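Pyocin-S2 (Pseudomonas aeruginosa, PDB 5ODW) is a bacteriocin that breaks down chromosomal DNA and inhibits lipid synthesis in sensitive cells, this chain being its N-terminal, mostly helical part, probably for receptor binding. Local coordinates at residues M11-V16 with Q25-R30; Q52-L57 with E154-H159; E67-L72 with A169-A174; S104-L109 with Q181-L186. All coordinates share one frame; numbering follows the deposited sequence.

Contact 1: residues M11-V16 with Q25-R30; sequences MVITHV and QYIPAR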
loop_
_atom_site.group_PDB
_atom_site.type_symbol
_atom_site.label_atom_id
_atom_site.label_comp_id
_atom_site.label_asym_id
_atom_site.label_seq_id
_atom_site.Cartn_x
_atom_site.Cartn_y
_atom_site.Cartn_z
ATOM N N MET C 11 13.621 -20.301 -29.722
ATOM C CA MET C 11 14.035 -21.058 -30.895
ATOM C C MET C 11 13.011 -20.990 -32.024
ATOM O O MET C 11 11.887 -21.463 -31.879
ATOM C CB MET C 11 14.287 -22.521 -30.520
ATOM C CG MET C 11 15.533 -22.752 -29.679
ATOM S SD MET C 11 17.007 -23.115 -30.651
ATOM C CE MET C 11 16.623 -24.765 -31.226
ATOM N N VAL C 12 13.402 -20.393 -33.145
ATOM C CA VAL C 12 12.528 -20.301 -34.306
ATOM C C VAL C 12 13.112 -21.173 -35.407
ATOM O O VAL C 12 14.248 -20.972 -35.824
ATOM C CB VAL C 12 12.416 -18.857 -34.820
ATOM C CG1 VAL C 12 11.583 -18.810 -36.090
ATOM C CG2 VAL C 12 11.825 -17.956 -33.747
ATOM N N ILE C 13 12.326 -22.127 -35.892
ATOM C CA ILE C 13 12.791 -23.046 -36.927
ATOM C C ILE C 13 12.043 -22.881 -38.242
ATOM O O ILE C 13 10.819 -22.958 -38.281
ATOM C CB ILE C 13 12.659 -24.510 -36.468
ATOM C CG1 ILE C 13 13.812 -24.885 -35.537
ATOM C CG2 ILE C 13 12.634 -25.444 -37.665
ATOM C CD1 ILE C 13 13.959 -26.374 -35.312
ATOM N N THR C 14 12.766 -22.680 -39.331
ATOM C CA THR C 14 12.081 -22.513 -40.594
ATOM C C THR C 14 12.018 -23.839 -41.321
ATOM O O THR C 14 13.044 -24.397 -41.692
ATOM C CB THR C 14 12.819 -21.517 -41.494
ATOM O OG1 THR C 14 13.953 -22.166 -42.079
ATOM C CG2 THR C 14 13.284 -20.316 -40.689
ATOM N N HIS C 15 10.813 -24.373 -41.467
ATOM C CA HIS C 15 10.674 -25.651 -42.127
ATOM C C HIS C 15 10.482 -25.458 -43.615
ATOM O O HIS C 15 9.380 -25.192 -44.090
ATOM C CB HIS C 15 9.501 -26.439 -41.547
ATOM C CG HIS C 15 9.707 -26.871 -40.128
ATOM N ND1 HIS C 15 8.989 -26.343 -39.078
ATOM C CD2 HIS C 15 10.554 -27.777 -39.587
ATOM C CE1 HIS C 15 9.381 -26.907 -37.950
ATOM N NE2 HIS C 15 10.331 -27.782 -38.232
ATOM N N VAL C 16 11.580 -25.601 -44.343
ATOM C CA VAL C 16 11.551 -25.502 -45.792
ATOM C C VAL C 16 10.804 -26.673 -46.407
ATOM O O VAL C 16 10.006 -26.507 -47.327
ATOM C CB VAL C 16 12.973 -25.461 -46.369
ATOM C CG1 VAL C 16 12.998 -26.054 -47.769
ATOM C CG2 VAL C 16 13.511 -24.039 -46.354
ATOM N N GLN C 25 7.926 -22.002 -37.518
ATOM C CA GLN C 25 7.521 -22.523 -36.207
ATOM C C GLN C 25 8.221 -21.850 -35.010
ATOM O O GLN C 25 9.441 -21.683 -35.039
ATOM C CB GLN C 25 7.730 -24.060 -36.163
ATOM C CG GLN C 25 7.207 -24.740 -34.895
ATOM C CD GLN C 25 7.265 -26.243 -34.938
ATOM O OE1 GLN C 25 7.618 -26.843 -35.960
ATOM N NE2 GLN C 25 7.004 -26.877 -33.799
ATOM N N TYR C 26 7.442 -21.507 -33.945
ATOM C CA TYR C 26 7.955 -20.987 -32.675
ATOM C C TYR C 26 7.820 -22.085 -31.620
ATOM O O TYR C 26 6.703 -22.540 -31.354
ATOM C CB TYR C 26 7.252 -19.686 -32.203
ATOM C CG TYR C 26 7.871 -19.133 -30.932
ATOM C CD1 TYR C 26 9.085 -18.451 -30.962
ATOM C CD2 TYR C 26 7.292 -19.375 -29.689
ATOM C CE1 TYR C 26 9.695 -18.000 -29.793
ATOM C CE2 TYR C 26 7.898 -18.934 -28.510
ATOM C CZ TYR C 26 9.098 -18.242 -28.567
ATOM O OH TYR C 26 9.707 -17.791 -27.417
ATOM N N ILE C 27 8.939 -22.479 -31.018
ATOM C CA ILE C 27 8.937 -23.496 -29.974
ATOM C C ILE C 27 9.272 -22.833 -28.645
ATOM O O ILE C 27 10.295 -22.161 -28.524
ATOM C CB ILE C 27 9.973 -24.601 -30.247
ATOM C CG1 ILE C 27 9.911 -25.052 -31.705
ATOM C CG2 ILE C 27 9.759 -25.777 -29.306
ATOM C CD1 ILE C 27 10.490 -24.047 -32.675
ATOM N N PRO C 28 8.408 -23.022 -27.641
ATOM C CA PRO C 28 8.586 -22.432 -26.321
ATOM C C PRO C 28 8.521 -23.463 -25.202
ATOM O O PRO C 28 7.949 -24.537 -25.387
ATOM C CB PRO C 28 7.354 -21.542 -26.216
ATOM C CG PRO C 28 6.301 -22.289 -26.994
ATOM C CD PRO C 28 6.987 -23.313 -27.872
ATOM N N ALA C 29 9.125 -23.142 -24.062
ATOM C CA ALA C 29 9.110 -24.025 -22.898
ATOM C C ALA C 29 7.708 -24.090 -22.303
ATOM O O ALA C 29 7.000 -23.087 -22.286
ATOM C CB ALA C 29 10.101 -23.537 -21.856
ATOM N N ARG C 30 7.305 -25.258 -21.811
ATOM C CA ARG C 30 5.980 -25.387 -21.222
ATOM C C ARG C 30 5.895 -24.597 -19.924
ATOM O O ARG C 30 6.892 -24.418 -19.231
ATOM C CB ARG C 30 5.612 -26.853 -20.984
ATOM C CG ARG C 30 5.145 -27.590 -22.228
ATOM C CD ARG C 30 4.442 -28.898 -21.878
ATOM N NE ARG C 30 5.341 -29.865 -21.254
ATOM C CZ ARG C 30 6.147 -30.679 -21.928
ATOM N NH1 ARG C 30 6.172 -30.645 -23.253
ATOM N NH2 ARG C 30 6.930 -31.526 -21.277
#
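The tight part of this contact lies between the backbones and on the face carrying Val12 and Tyr26. Ile13 and Gln25 form a hydrogen-bonded pair: Ile13 N donates to Gln25 O (3.0 Å) and Gln25 N to Ile13 O (3.1 Å), both bonds lying in the plane of the accepting carbonyl. A third bond, from Ile27 N to Met11 O at 3.2 Å, is nearly straight at 171° and runs almost along the C=O axis. Between these rungs Val12 and Tyr26 make a non-hydrogen-bonded pair. Val12 CG2 meets the edge of the tyrosine ring at Tyr26 CD1, 3.9 Å away, and the two side chains cross at about a right angle. This is a small antiparallel beta hairpin, laid by this face on helices 47-70 and 153-204. A branched valine suits the strand and rests on Leu61, while Tyr26 packs on Leu57 and Met160 and sends its hydroxyl to Asp157. The other side is looser. Between side chains, Ile27 CD1 gets no nearer than 4.4 Å to Ile13 CB, though this methyl also lies by Met11 O, and Met11 leads its thioether away from the partner strand. One face of the His15 imidazole lies over Ile13 CG2, its ND1 bonding weakly to Asp22 O. Gln25, extended (chi1 -174°), leaves its amide beside that ring's edge, the planes 43° apart and unbonded.

Contact 2: residues Q52-L57 with E154-H159; sequences QEYRKL and EFLDRH
Leu156 carries this near-parallel helix-helix packing inside the helical domain, set between residues of a helix whose local axis is 10.6 Å away and 20° from alignment. Its CB starts toward the segment 52-57, and Leu156 CG continues outward anti to the backbone N (chi1 177°), reaching 3.9 Å from Leu57 CD1. The chain then forks, and the Leu57 methyl sits against both branches. Leu156 CD1 also settles on the helix backbone at Tyr54 CA, 3.7 Å away, beside the tyrosine's CB. Leu156 CD2 alone also meets Glu53 CB, at 3.8 Å. A forked leucine thus touches three residues about one turn apart, Glu53, Tyr54 and Leu57. Glu53 lends only its aliphatic base: bent at chi2 (-52°), it swings its OE2 away to a weakly hydrogen-bonded salt bridge with Lys56 NZ in the same helix. Tyr54 turns its ring edge to His159 CB. Around this pair, helix 133-148 brings Tyr141 against Leu156 and its Ser137 OG between Tyr54 OH and His159 ND1, with Gln144 taking His159 NE2, while strand 24-26 reaches Asp157 through Tyr26.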
loop_
_atom_site.group_PDB
_atom_site.type_symbol
_atom_site.label_atom_id
_atom_site.label_comp_id
_atom_site.label_asym_id
_atom_site.label_seq_id
_atom_site.Cartn_x
_atom_site.Cartn_y
_atom_site.Cartn_z
ATOM N N GLN C 52 13.030 -5.923 -24.307
ATOM C CA GLN C 52 14.371 -6.333 -24.753
ATOM C C GLN C 52 14.309 -7.738 -25.386
ATOM O O GLN C 52 14.931 -7.955 -26.427
ATOM C CB GLN C 52 15.324 -6.337 -23.543
ATOM C CG GLN C 52 16.790 -6.644 -23.839
ATOM C CD GLN C 52 17.520 -7.115 -22.592
ATOM O OE1 GLN C 52 17.606 -6.401 -21.573
ATOM N NE2 GLN C 52 18.059 -8.338 -22.640
ATOM N N GLU C 53 13.572 -8.686 -24.760
ATOM C CA GLU C 53 13.425 -10.062 -25.250
ATOM C C GLU C 53 12.546 -10.123 -26.494
ATOM O O GLU C 53 12.782 -10.966 -27.368
ATOM C CB GLU C 53 12.894 -11.006 -24.155
ATOM C CG GLU C 53 13.878 -11.328 -23.037
ATOM C CD GLU C 53 15.232 -11.831 -23.491
ATOM O OE1 GLU C 53 15.289 -12.930 -24.094
ATOM O OE2 GLU C 53 16.236 -11.116 -23.265
ATOM N N TYR C 54 11.539 -9.220 -26.573
ATOM C CA TYR C 54 10.612 -9.094 -27.696
ATOM C C TYR C 54 11.360 -8.634 -28.926
ATOM O O TYR C 54 11.244 -9.261 -29.972
ATOM C CB TYR C 54 9.477 -8.110 -27.368
ATOM C CG TYR C 54 8.444 -7.990 -28.473
ATOM C CD1 TYR C 54 8.640 -7.121 -29.544
ATOM C CD2 TYR C 54 7.277 -8.752 -28.453
ATOM C CE1 TYR C 54 7.724 -7.041 -30.585
ATOM C CE2 TYR C 54 6.336 -8.656 -29.475
ATOM C CZ TYR C 54 6.569 -7.803 -30.541
ATOM O OH TYR C 54 5.656 -7.693 -31.553
ATOM N N ARG C 55 12.106 -7.532 -28.811
ATOM C CA ARG C 55 12.893 -6.960 -29.900
ATOM C C ARG C 55 13.891 -8.001 -30.476
ATOM O O ARG C 55 14.017 -8.094 -31.705
ATOM C CB ARG C 55 13.580 -5.654 -29.440
ATOM C CG ARG C 55 12.609 -4.476 -29.302
ATOM C CD ARG C 55 13.252 -3.243 -28.707
ATOM N NE ARG C 55 13.110 -3.222 -27.248
ATOM C CZ ARG C 55 13.486 -2.213 -26.465
ATOM N NH1 ARG C 55 14.011 -1.113 -26.994
ATOM N NH2 ARG C 55 13.343 -2.297 -25.148
ATOM N N LYS C 56 14.517 -8.845 -29.593
ATOM C CA LYS C 56 15.452 -9.929 -29.966
ATOM C C LYS C 56 14.764 -10.995 -30.821
ATOM O O LYS C 56 15.248 -11.335 -31.910
ATOM C CB LYS C 56 16.089 -10.592 -28.732
ATOM C CG LYS C 56 17.225 -9.778 -28.122
ATOM C CD LYS C 56 18.066 -10.608 -27.165
ATOM C CE LYS C 56 18.598 -9.761 -26.035
ATOM N NZ LYS C 56 19.169 -10.589 -24.936
ATOM N N LEU C 57 13.623 -11.513 -30.334
ATOM C CA LEU C 57 12.883 -12.567 -31.037
ATOM C C LEU C 57 12.157 -12.088 -32.292
ATOM O O LEU C 57 12.148 -12.813 -33.294
ATOM C CB LEU C 57 11.920 -13.279 -30.090
ATOM C CG LEU C 57 12.549 -14.317 -29.175
ATOM C CD1 LEU C 57 11.771 -14.434 -27.898
ATOM C CD2 LEU C 57 12.666 -15.663 -29.860
ATOM N N GLU C 154 4.885 -15.763 -20.757
ATOM C CA GLU C 154 3.652 -16.276 -21.386
ATOM C C GLU C 154 3.188 -15.416 -22.561
ATOM O O GLU C 154 2.729 -15.957 -23.567
ATOM C CB GLU C 154 2.515 -16.499 -20.353
ATOM C CG GLU C 154 1.897 -15.233 -19.759
ATOM C CD GLU C 154 1.292 -15.363 -18.376
ATOM O OE1 GLU C 154 1.843 -14.752 -17.430
ATOM O OE2 GLU C 154 0.261 -16.063 -18.243
ATOM N N PHE C 155 3.328 -14.086 -22.435
ATOM C CA PHE C 155 2.927 -13.104 -23.443
ATOM C C PHE C 155 3.797 -13.203 -24.667
ATOM O O PHE C 155 3.266 -13.285 -25.785
ATOM C CB PHE C 155 2.980 -11.669 -22.874
ATOM C CG PHE C 155 2.087 -11.499 -21.680
ATOM C CD1 PHE C 155 0.701 -11.430 -21.830
ATOM C CD2 PHE C 155 2.618 -11.470 -20.396
ATOM C CE1 PHE C 155 -0.137 -11.313 -20.717
ATOM C CE2 PHE C 155 1.779 -11.344 -19.283
ATOM C CZ PHE C 155 0.408 -11.261 -19.452
ATOM N N LEU C 156 5.136 -13.200 -24.445
ATOM C CA LEU C 156 6.163 -13.290 -25.462
ATOM C C LEU C 156 6.012 -14.572 -26.282
ATOM O O LEU C 156 6.049 -14.494 -27.510
ATOM C CB LEU C 156 7.545 -13.183 -24.792
ATOM C CG LEU C 156 8.796 -13.323 -25.668
ATOM C CD1 LEU C 156 8.896 -12.211 -26.713
ATOM C CD2 LEU C 156 10.026 -13.333 -24.810
ATOM N N ASP C 157 5.791 -15.734 -25.615
ATOM C CA ASP C 157 5.621 -17.016 -26.286
ATOM C C ASP C 157 4.371 -17.020 -27.153
ATOM O O ASP C 157 4.424 -17.483 -28.294
ATOM C CB ASP C 157 5.619 -18.176 -25.278
ATOM C CG ASP C 157 7.005 -18.618 -24.803
ATOM O OD1 ASP C 157 8.015 -18.135 -25.375
ATOM O OD2 ASP C 157 7.080 -19.479 -23.873
ATOM N N ARG C 158 3.268 -16.436 -26.639
ATOM C CA ARG C 158 2.005 -16.328 -27.371
ATOM C C ARG C 158 2.131 -15.421 -28.596
ATOM O O ARG C 158 1.714 -15.828 -29.673
ATOM C CB ARG C 158 0.842 -15.907 -26.449
ATOM C CG ARG C 158 -0.534 -16.015 -27.117
ATOM C CD ARG C 158 -1.387 -17.179 -26.625
ATOM N NE ARG C 158 -2.813 -16.948 -26.908
ATOM C CZ ARG C 158 -3.501 -17.552 -27.871
ATOM N NH1 ARG C 158 -2.920 -18.471 -28.635
ATOM N NH2 ARG C 158 -4.781 -17.257 -28.067
ATOM N N HIS C 159 2.710 -14.207 -28.438
ATOM C CA HIS C 159 2.886 -13.252 -29.544
ATOM C C HIS C 159 3.751 -13.825 -30.664
ATOM O O HIS C 159 3.448 -13.591 -31.830
ATOM C CB HIS C 159 3.452 -11.903 -29.063
ATOM C CG HIS C 159 2.427 -10.947 -28.534
ATOM N ND1 HIS C 159 2.094 -9.792 -29.220
ATOM C CD2 HIS C 159 1.745 -10.966 -27.367
ATOM C CE1 HIS C 159 1.203 -9.167 -28.466
ATOM N NE2 HIS C 159 0.966 -9.830 -27.343
#

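Contact 3: residues E67-L72 with A169-A174; sequences ELKKNL and ADIYKA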
loop_
_atom_site.group_PDB
_atom_site.type_symbol
_atom_site.label_atom_id
_atom_site.label_comp_id
_atom_site.label_asym_id
_atom_site.label_seq_id
_atom_site.Cartn_x
_atom_site.Cartn_y
_atom_site.Cartn_z
ATOM N N GLU C 67 13.394 -13.434 -45.738
ATOM C CA GLU C 67 14.443 -14.197 -46.429
ATOM C C GLU C 67 13.792 -15.249 -47.357
ATOM O O GLU C 67 14.319 -15.578 -48.427
ATOM C CB GLU C 67 15.389 -14.871 -45.403
ATOM C CG GLU C 67 16.574 -15.642 -45.995
ATOM C CD GLU C 67 17.573 -16.294 -45.052
ATOM O OE1 GLU C 67 17.385 -16.216 -43.815
ATOM O OE2 GLU C 67 18.559 -16.880 -45.561
ATOM N N LEU C 68 12.621 -15.746 -46.916
ATOM C CA LEU C 68 11.793 -16.772 -47.532
ATOM C C LEU C 68 10.879 -16.203 -48.632
ATOM O O LEU C 68 10.756 -16.829 -49.685
ATOM C CB LEU C 68 11.019 -17.485 -46.419
ATOM C CG LEU C 68 10.182 -18.691 -46.766
ATOM C CD1 LEU C 68 11.033 -19.868 -47.236
ATOM C CD2 LEU C 68 9.349 -19.090 -45.577
ATOM N N LYS C 69 10.309 -15.023 -48.415
ATOM C CA LYS C 69 9.518 -14.363 -49.449
ATOM C C LYS C 69 10.428 -13.965 -50.625
ATOM O O LYS C 69 10.047 -14.084 -51.784
ATOM C CB LYS C 69 8.773 -13.152 -48.892
ATOM C CG LYS C 69 7.420 -12.936 -49.545
ATOM C CD LYS C 69 6.608 -11.858 -48.848
ATOM C CE LYS C 69 7.091 -10.466 -49.218
ATOM N NZ LYS C 69 6.140 -9.414 -48.765
ATOM N N LYS C 70 11.625 -13.477 -50.305
ATOM C CA LYS C 70 12.633 -13.099 -51.295
ATOM C C LYS C 70 12.766 -14.236 -52.335
ATOM O O LYS C 70 12.494 -14.008 -53.522
ATOM C CB LYS C 70 13.999 -12.873 -50.615
ATOM C CG LYS C 70 14.281 -11.436 -50.214
ATOM C CD LYS C 70 15.780 -11.221 -49.959
ATOM C CE LYS C 70 16.113 -9.844 -49.418
ATOM N NZ LYS C 70 17.579 -9.563 -49.439
ATOM N N ASN C 71 13.077 -15.448 -51.874
ATOM C CA ASN C 71 13.300 -16.622 -52.728
ATOM C C ASN C 71 12.229 -17.711 -52.666
ATOM O O ASN C 71 12.562 -18.889 -52.649
ATOM C CB ASN C 71 14.633 -17.276 -52.368
ATOM C CG ASN C 71 15.788 -16.302 -52.382
ATOM O OD1 ASN C 71 15.900 -15.462 -53.274
ATOM N ND2 ASN C 71 16.667 -16.421 -51.396
ATOM N N LEU C 72 10.959 -17.338 -52.611
ATOM C CA LEU C 72 9.882 -18.330 -52.471
ATOM C C LEU C 72 9.666 -19.211 -53.727
ATOM O O LEU C 72 9.276 -20.374 -53.573
ATOM C CB LEU C 72 8.554 -17.693 -51.998
ATOM C CG LEU C 72 7.617 -18.618 -51.197
ATOM C CD1 LEU C 72 8.280 -19.141 -49.910
ATOM C CD2 LEU C 72 6.312 -17.946 -50.910
ATOM N N ALA C 169 0.931 -18.153 -42.833
ATOM C CA ALA C 169 -0.253 -17.908 -43.653
ATOM C C ALA C 169 0.065 -17.002 -44.832
ATOM O O ALA C 169 -0.534 -17.170 -45.883
ATOM C CB ALA C 169 -1.359 -17.292 -42.811
ATOM N N ASP C 170 0.994 -16.053 -44.675
ATOM C CA ASP C 170 1.385 -15.170 -45.774
ATOM C C ASP C 170 2.099 -15.996 -46.878
ATOM O O ASP C 170 1.732 -15.920 -48.056
ATOM C CB ASP C 170 2.265 -14.002 -45.256
ATOM C CG ASP C 170 2.513 -12.901 -46.286
ATOM O OD1 ASP C 170 1.520 -12.333 -46.811
ATOM O OD2 ASP C 170 3.699 -12.590 -46.555
ATOM N N ILE C 171 3.076 -16.816 -46.459
ATOM C CA ILE C 171 3.873 -17.717 -47.286
ATOM C C ILE C 171 2.963 -18.746 -48.010
ATOM O O ILE C 171 2.979 -18.793 -49.241
ATOM C CB ILE C 171 5.013 -18.372 -46.430
ATOM C CG1 ILE C 171 6.014 -17.323 -45.846
ATOM C CG2 ILE C 171 5.741 -19.484 -47.185
ATOM C CD1 ILE C 171 6.697 -16.319 -46.840
ATOM N N TYR C 172 2.152 -19.524 -47.249
ATOM C CA TYR C 172 1.203 -20.523 -47.773
ATOM C C TYR C 172 0.282 -19.936 -48.863
ATOM O O TYR C 172 0.138 -20.570 -49.907
ATOM C CB TYR C 172 0.336 -21.127 -46.649
ATOM C CG TYR C 172 1.010 -22.089 -45.684
ATOM C CD1 TYR C 172 1.783 -23.151 -46.152
ATOM C CD2 TYR C 172 0.719 -22.053 -44.322
ATOM C CE1 TYR C 172 2.337 -24.086 -45.275
ATOM C CE2 TYR C 172 1.270 -22.976 -43.435
ATOM C CZ TYR C 172 2.080 -23.991 -43.914
ATOM O OH TYR C 172 2.600 -24.915 -43.037
ATOM N N LYS C 173 -0.312 -18.722 -48.634
ATOM C CA LYS C 173 -1.183 -17.997 -49.581
ATOM C C LYS C 173 -0.456 -17.753 -50.912
ATOM O O LYS C 173 -1.057 -17.930 -51.973
ATOM C CB LYS C 173 -1.615 -16.629 -48.997
ATOM C CG LYS C 173 -3.101 -16.480 -48.652
ATOM C CD LYS C 173 -3.398 -15.069 -48.107
ATOM C CE LYS C 173 -4.701 -14.924 -47.340
ATOM N NZ LYS C 173 -4.647 -13.806 -46.353
ATOM N N ALA C 174 0.833 -17.342 -50.843
ATOM C CA ALA C 174 1.702 -17.060 -51.989
ATOM C C ALA C 174 2.183 -18.334 -52.699
ATOM O O ALA C 174 2.331 -18.326 -53.927
ATOM C CB ALA C 174 2.894 -16.240 -51.540
#
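Ile171 is the side chain around which the two leucines gather. Ile171 CG1, anti to the carbonyl carbon (chi1 -62°), meets Leu68 CD2 at 3.8 Å, while Ile171 CG2 on the other branch meets Leu72 CD1 at 3.7 Å. The bend at chi2 (-54°) brings its CD1 near Leu68 CD2 and the backbone N of Lys69. The second methyl of Leu72, CD2, lies 3.9 Å from Ala174 CB, where a small residue lets the leucine come close to the helix. Both leucines come from a junction in the helical bundle: helix 47-70 stops, Asn71 leaves helical geometry, and Leu72 opens helix 72-86, so the long helix 153-204 packs across the break. On the exposed flank Lys69 crosses Asp170 obliquely, its CD nearest Asp170 OD2, but Lys69 NZ stays 4.6 Å from Asp170 OD2, an electrostatic attraction at most. Further out, His65 touches both Asp170 and Ile171, Ile23 from the hairpin loop also packs on Ile171, and Tyr172 turns away to lie on helix 96-121.

Contact 4: residues S104-L109 with Q181-L186; sequences SIVDAL and QTSQEL
Antiparallel helix packing within the helical bundle brings 104-109 of helix 96-121 against 181-186 of helix 153-204, with local axes 9.5 Å apart and their directions at 155°. Val106 is the apolar bridge. Val106 CG1 stands anti to the backbone N (chi1 165°) and presses on Ser183 CB at 3.8 Å. Val106 CG2, anti to the carbonyl carbon, finds two partners: Leu186 CD1, met tip to tip at 3.8 Å, and Thr182 CG2, crossed at about a right angle at 3.9 Å. Thr182 can offer a methyl here because of its own rotation: CG2 is anti to the backbone N, so OG1 is left beside that N and bonds back to Ile178 O one turn earlier. Thus a polar residue shows its apolar branch to the valine. Leu109 and Thr182 both reach toward helix 72-86, on Leu83 and Leu77, so that a third helix backs the pair. Beside the valine, Ser183 is small enough to let the helices come close, and its OG, anti to the backbone N, faces the neighbouring helix. Asp107 answers with CG anti to the carbonyl carbon (chi1 -69°) and shares its carboxylate between two partners. OD2 forms a salt bridge with Lys103 NZ, which may help keep the group ionised, while Asp107 OD1 accepts the hydrogen of Ser183 OG at 2.8 Å through its syn lone pair.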
loop_
_atom_site.group_PDB
_atom_site.type_symbol
_atom_site.label_atom_id
_atom_site.label_comp_id
_atom_site.label_asym_id
_atom_site.label_seq_id
_atom_site.Cartn_x
_atom_site.Cartn_y
_atom_site.Cartn_z
ATOM N N SER C 104 0.161 -34.234 -60.408
ATOM C CA SER C 104 -0.490 -34.701 -59.190
ATOM C C SER C 104 0.276 -34.275 -57.950
ATOM O O SER C 104 -0.316 -33.881 -56.953
ATOM C CB SER C 104 -0.603 -36.219 -59.229
ATOM O OG SER C 104 -0.900 -36.649 -60.542
ATOM N N ILE C 105 1.594 -34.366 -58.018
ATOM C CA ILE C 105 2.476 -33.931 -56.923
ATOM C C ILE C 105 2.218 -32.443 -56.573
ATOM O O ILE C 105 2.031 -32.127 -55.396
ATOM C CB ILE C 105 3.977 -34.231 -57.243
ATOM C CG1 ILE C 105 4.297 -35.729 -57.109
ATOM C CG2 ILE C 105 4.954 -33.369 -56.403
ATOM C CD1 ILE C 105 5.361 -36.217 -58.070
ATOM N N VAL C 106 2.200 -31.559 -57.606
ATOM C CA VAL C 106 1.943 -30.111 -57.534
ATOM C C VAL C 106 0.558 -29.851 -56.889
ATOM O O VAL C 106 0.464 -29.044 -55.952
ATOM C CB VAL C 106 2.108 -29.435 -58.932
ATOM C CG1 VAL C 106 1.500 -28.027 -58.962
ATOM C CG2 VAL C 106 3.579 -29.403 -59.367
ATOM N N ASP C 107 -0.456 -30.576 -57.361
ATOM C CA ASP C 107 -1.812 -30.522 -56.816
ATOM C C ASP C 107 -1.907 -31.052 -55.376
ATOM O O ASP C 107 -2.594 -30.475 -54.548
ATOM C CB ASP C 107 -2.775 -31.309 -57.706
ATOM C CG ASP C 107 -3.002 -30.653 -59.049
ATOM O OD1 ASP C 107 -2.408 -29.591 -59.306
ATOM O OD2 ASP C 107 -3.782 -31.200 -59.851
ATOM N N ALA C 108 -1.225 -32.161 -55.094
ATOM C CA ALA C 108 -1.203 -32.770 -53.762
ATOM C C ALA C 108 -0.543 -31.831 -52.795
ATOM O O ALA C 108 -1.029 -31.698 -51.661
ATOM C CB ALA C 108 -0.468 -34.099 -53.784
ATOM N N LEU C 109 0.543 -31.146 -53.251
ATOM C CA LEU C 109 1.270 -30.161 -52.448
ATOM C C LEU C 109 0.399 -28.941 -52.223
ATOM O O LEU C 109 0.299 -28.483 -51.089
ATOM C CB LEU C 109 2.606 -29.759 -53.089
ATOM C CG LEU C 109 3.568 -28.959 -52.198
ATOM C CD1 LEU C 109 3.999 -29.753 -50.959
ATOM C CD2 LEU C 109 4.780 -28.494 -52.989
ATOM N N GLN C 181 0.018 -21.624 -60.957
ATOM C CA GLN C 181 0.723 -21.276 -62.192
ATOM C C GLN C 181 1.559 -22.453 -62.687
ATOM O O GLN C 181 1.600 -22.683 -63.898
ATOM C CB GLN C 181 1.589 -20.017 -62.007
ATOM C CG GLN C 181 2.239 -19.517 -63.311
ATOM C CD GLN C 181 2.958 -18.190 -63.184
ATOM O OE1 GLN C 181 2.918 -17.547 -62.130
ATOM N NE2 GLN C 181 3.633 -17.735 -64.245
ATOM N N THR C 182 2.204 -23.207 -61.758
ATOM C CA THR C 182 2.984 -24.401 -62.097
ATOM C C THR C 182 2.057 -25.505 -62.634
ATOM O O THR C 182 2.374 -26.099 -63.665
ATOM C CB THR C 182 3.893 -24.833 -60.945
ATOM O OG1 THR C 182 4.832 -23.787 -60.693
ATOM C CG2 THR C 182 4.659 -26.114 -61.257
ATOM N N SER C 183 0.888 -25.706 -61.978
ATOM C CA SER C 183 -0.158 -26.662 -62.356
ATOM C C SER C 183 -0.775 -26.311 -63.705
ATOM O O SER C 183 -0.984 -27.220 -64.507
ATOM C CB SER C 183 -1.252 -26.724 -61.298
ATOM O OG SER C 183 -2.023 -27.903 -61.446
ATOM N N GLN C 184 -1.047 -25.010 -63.970
ATOM C CA GLN C 184 -1.606 -24.551 -65.243
ATOM C C GLN C 184 -0.670 -24.887 -66.407
ATOM O O GLN C 184 -1.087 -25.526 -67.373
ATOM C CB GLN C 184 -1.918 -23.049 -65.204
ATOM C CG GLN C 184 -3.393 -22.747 -64.912
ATOM C CD GLN C 184 -4.376 -23.053 -66.042
ATOM O OE1 GLN C 184 -5.584 -23.193 -65.811
ATOM N NE2 GLN C 184 -3.912 -23.117 -67.293
ATOM N N GLU C 185 0.606 -24.524 -66.276
ATOM C CA GLU C 185 1.640 -24.812 -67.261
ATOM C C GLU C 185 1.731 -26.326 -67.555
ATOM O O GLU C 185 1.933 -26.707 -68.714
ATOM C CB GLU C 185 2.994 -24.279 -66.763
ATOM C CG GLU C 185 3.150 -22.767 -66.879
ATOM C CD GLU C 185 4.077 -22.087 -65.883
ATOM O OE1 GLU C 185 4.916 -22.780 -65.259
ATOM O OE2 GLU C 185 3.968 -20.848 -65.737
ATOM N N LEU C 186 1.554 -27.180 -66.518
ATOM C CA LEU C 186 1.627 -28.636 -66.666
ATOM C C LEU C 186 0.551 -29.185 -67.625
ATOM O O LEU C 186 0.909 -29.990 -68.499
ATOM C CB LEU C 186 1.641 -29.385 -65.318
ATOM C CG LEU C 186 2.920 -29.213 -64.464
ATOM C CD1 LEU C 186 2.647 -29.478 -63.010
ATOM C CD2 LEU C 186 4.063 -30.079 -64.943
#

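Along the chain contact 1 closes first; the other three interleave, each pairing an earlier segment with a later one on helix 153-204. That long helix is the spine common to contacts 2, 3 and 4, and contacts 2 and 3 also share helix 47-70. Centre to centre, contact 2 lies about 23 Å from contact 3 and about 38 Å from contact 4, marking out an elongated domain. The hairpin of contact 1 sits about 13 Å from contact 2, joined to it by Tyr26 and Asp157. A second protein of the assembly reaches contacts 1 and 2 but not contacts 3 and 4, consistent with the partner binding at the end of the domain where contact 2 lies, next to the chain that leaves the hairpin.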